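Local coordinates for protein naphthalene dioxygenase small subunit (Rhodococcus sp., PDB 2B1X) that forms the small (beta) subunit of a Rieske non-heme iron naphthalene 1,2-dioxygenase and probably contributes to its oxidoreductase activity, at residues 13-18 with 111-116. Numbering follows the deposited sequence.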
loop_
_atom_site.group_PDB
_atom_site.type_symbol
_atom_site.label_atom_id
_atom_site.label_comp_id
_atom_site.label_asym_id
_atom_site.label_seq_id
_atom_site.Cartn_x
_atom_site.Cartn_y
_atom_site.Cartn_z
ATOM N N ARG B 13 -38.002 1.482 -5.515
ATOM C CA ARG B 13 -37.747 0.098 -5.157
ATOM C C ARG B 13 -37.323 -0.713 -6.380
ATOM O O ARG B 13 -36.283 -1.374 -6.372
ATOM C CB ARG B 13 -38.982 -0.532 -4.504
ATOM C CG ARG B 13 -38.637 -1.739 -3.649
ATOM C CD ARG B 13 -39.785 -2.673 -3.378
ATOM N NE ARG B 13 -39.384 -4.074 -3.453
ATOM C CZ ARG B 13 -40.085 -5.086 -2.943
ATOM N NH1 ARG B 13 -41.227 -4.860 -2.310
ATOM N NH2 ARG B 13 -39.651 -6.334 -3.072
ATOM N N GLU B 14 -38.130 -0.641 -7.425
ATOM C CA GLU B 14 -37.872 -1.369 -8.647
ATOM C C GLU B 14 -36.517 -1.003 -9.248
ATOM O O GLU B 14 -35.752 -1.889 -9.640
ATOM C CB GLU B 14 -38.999 -1.132 -9.659
ATOM C CG GLU B 14 -40.319 -1.784 -9.276
ATOM C CD GLU B 14 -41.404 -1.597 -10.330
ATOM O OE1 GLU B 14 -41.132 -0.958 -11.388
ATOM O OE2 GLU B 14 -42.543 -2.098 -10.103
ATOM N N ILE B 15 -36.232 0.297 -9.315
ATOM C CA ILE B 15 -34.986 0.777 -9.897
ATOM C C ILE B 15 -33.802 0.329 -9.043
ATOM O O ILE B 15 -32.804 -0.173 -9.562
ATOM C CB ILE B 15 -35.023 2.307 -10.128
ATOM C CG1 ILE B 15 -35.890 2.605 -11.368
ATOM C CG2 ILE B 15 -33.626 2.866 -10.302
ATOM C CD1 ILE B 15 -36.239 4.071 -11.593
ATOM N N THR B 16 -33.955 0.451 -7.736
ATOM C CA THR B 16 -32.911 0.028 -6.811
ATOM C C THR B 16 -32.649 -1.471 -6.983
ATOM O O THR B 16 -31.505 -1.871 -7.156
ATOM C CB THR B 16 -33.268 0.433 -5.378
ATOM O OG1 THR B 16 -33.398 1.864 -5.329
ATOM C CG2 THR B 16 -32.105 0.133 -4.411
ATOM N N GLU B 17 -33.719 -2.272 -7.032
ATOM C CA GLU B 17 -33.590 -3.709 -7.230
ATOM C C GLU B 17 -32.950 -4.009 -8.579
ATOM O O GLU B 17 -32.153 -4.933 -8.695
ATOM C CB GLU B 17 -34.930 -4.438 -7.031
ATOM C CG GLU B 17 -35.296 -4.503 -5.535
ATOM C CD GLU B 17 -36.538 -5.325 -5.193
ATOM O OE1 GLU B 17 -37.419 -5.546 -6.073
ATOM O OE2 GLU B 17 -36.645 -5.735 -4.002
ATOM N N TRP B 18 -33.286 -3.216 -9.596
ATOM C CA TRP B 18 -32.704 -3.399 -10.922
ATOM C C TRP B 18 -31.179 -3.161 -10.854
ATOM O O TRP B 18 -30.389 -3.935 -11.398
ATOM C CB TRP B 18 -33.390 -2.469 -11.925
ATOM C CG TRP B 18 -33.019 -2.714 -13.363
ATOM C CD1 TRP B 18 -33.739 -3.438 -14.293
ATOM C CD2 TRP B 18 -31.859 -2.224 -14.044
ATOM N NE1 TRP B 18 -33.084 -3.421 -15.502
ATOM C CE2 TRP B 18 -31.929 -2.686 -15.377
ATOM C CE3 TRP B 18 -30.761 -1.432 -13.663
ATOM C CZ2 TRP B 18 -30.943 -2.381 -16.332
ATOM C CZ3 TRP B 18 -29.775 -1.141 -14.603
ATOM C CH2 TRP B 18 -29.878 -1.616 -15.928
ATOM N N ASP B 111 -41.578 7.459 -18.756
ATOM C CA ASP B 111 -40.951 6.145 -18.999
ATOM C C ASP B 111 -39.388 6.157 -18.974
ATOM O O ASP B 111 -38.747 5.122 -19.147
ATOM C CB ASP B 111 -41.565 5.441 -20.247
ATOM C CG ASP B 111 -40.599 5.345 -21.458
ATOM O OD1 ASP B 111 -40.276 4.204 -21.876
ATOM O OD2 ASP B 111 -40.140 6.336 -22.083
ATOM N N GLU B 112 -38.796 7.328 -18.745
ATOM C CA GLU B 112 -37.351 7.450 -18.562
ATOM C C GLU B 112 -37.038 7.986 -17.165
ATOM O O GLU B 112 -37.760 8.849 -16.651
ATOM C CB GLU B 112 -36.729 8.345 -19.635
ATOM C CG GLU B 112 -36.536 7.657 -20.977
ATOM C CD GLU B 112 -35.604 8.383 -21.944
ATOM O OE1 GLU B 112 -35.030 9.431 -21.600
ATOM O OE2 GLU B 112 -35.442 7.902 -23.082
ATOM N N PHE B 113 -35.967 7.460 -16.558
ATOM C CA PHE B 113 -35.528 7.887 -15.236
ATOM C C PHE B 113 -34.023 8.191 -15.197
ATOM O O PHE B 113 -33.219 7.498 -15.824
ATOM C CB PHE B 113 -35.902 6.842 -14.183
ATOM C CG PHE B 113 -37.376 6.622 -14.056
ATOM C CD1 PHE B 113 -38.028 5.679 -14.859
ATOM C CD2 PHE B 113 -38.132 7.380 -13.164
ATOM C CE1 PHE B 113 -39.411 5.478 -14.759
ATOM C CE2 PHE B 113 -39.521 7.188 -13.057
ATOM C CZ PHE B 113 -40.158 6.235 -13.860
ATOM N N LYS B 114 -33.664 9.250 -14.472
ATOM C CA LYS B 114 -32.270 9.608 -14.228
ATOM C C LYS B 114 -31.839 9.003 -12.890
ATOM O O LYS B 114 -32.384 9.318 -11.820
ATOM C CB LYS B 114 -32.058 11.130 -14.253
ATOM C CG LYS B 114 -32.532 11.821 -15.548
ATOM C CD LYS B 114 -32.232 13.346 -15.552
ATOM C CE LYS B 114 -32.597 13.982 -16.908
ATOM N NZ LYS B 114 -32.796 15.472 -16.791
ATOM N N VAL B 115 -30.871 8.105 -12.964
ATOM C CA VAL B 115 -30.501 7.312 -11.824
ATOM C C VAL B 115 -29.014 7.512 -11.576
ATOM O O VAL B 115 -28.206 7.257 -12.457
ATOM C CB VAL B 115 -30.848 5.830 -12.041
ATOM C CG1 VAL B 115 -30.469 5.002 -10.826
ATOM C CG2 VAL B 115 -32.348 5.694 -12.359
ATOM N N THR B 116 -28.704 8.000 -10.383
ATOM C CA THR B 116 -27.340 8.334 -9.958
ATOM C C THR B 116 -26.945 7.492 -8.739
ATOM O O THR B 116 -27.658 7.470 -7.730
ATOM C CB THR B 116 -27.231 9.835 -9.610
ATOM O OG1 THR B 116 -27.793 10.618 -10.666
ATOM C CG2 THR B 116 -25.776 10.265 -9.598
#
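Ile15, on one turn of helix 10-27, divides its two branches between Phe113 and Val115 of strand 112-124, and this single side chain makes every contact across the pair of segments. The longer branch ends at Phe113: Ile15 CD1 lies 3.7 Å from Phe113 CG and 3.8 Å from Phe113 CB. The methyl approaches the ring obliquely, near its CB-CG root and away from its middle. It makes an off-centre CH-pi contact, with Ile15 CD1 4.2 Å from the centroid of the Phe113 ring and 29° off the ring normal. Ile15 CD1 is equally far, 4.1 Å, from Phe113 CD1 and CD2, astride the CB-CG axis. The shorter branch serves Val115: Ile15 CG2 is 3.7 Å from Val115 CG2 and 3.8 Å from Val115 CG1, a methyl set against both valine methyls.

The torsions of Ile15 aim its two branches. CG1 lies beside the backbone N (chi1 -76°), anti to the carbonyl carbon, and an extended chi2 of 169° carries CD1 out to the phenylalanine, while CG2, opposite the backbone N, is left for the valine. Two residues apart on the strand, Phe113 and Val115 both direct their CB toward the helix, whereas Lys114 between them points away and forms a salt bridge with Asp108. On the helix, Arg13 and Glu17, one turn apart, are joined by a salt bridge remote from the strand.

All three touching residues are buried, in the apolar layer between the N-terminal helix and the curved sheet of this NTF2-like fold. Phe149 of strand 148-158 touches both Ile15 and Phe113, and Val104 of strand 94-106 meets Ile15. Leu19, further along helix 10-27, packs on Val115. Strand 112-124 runs antiparallel between strands 132-145 and 94-106.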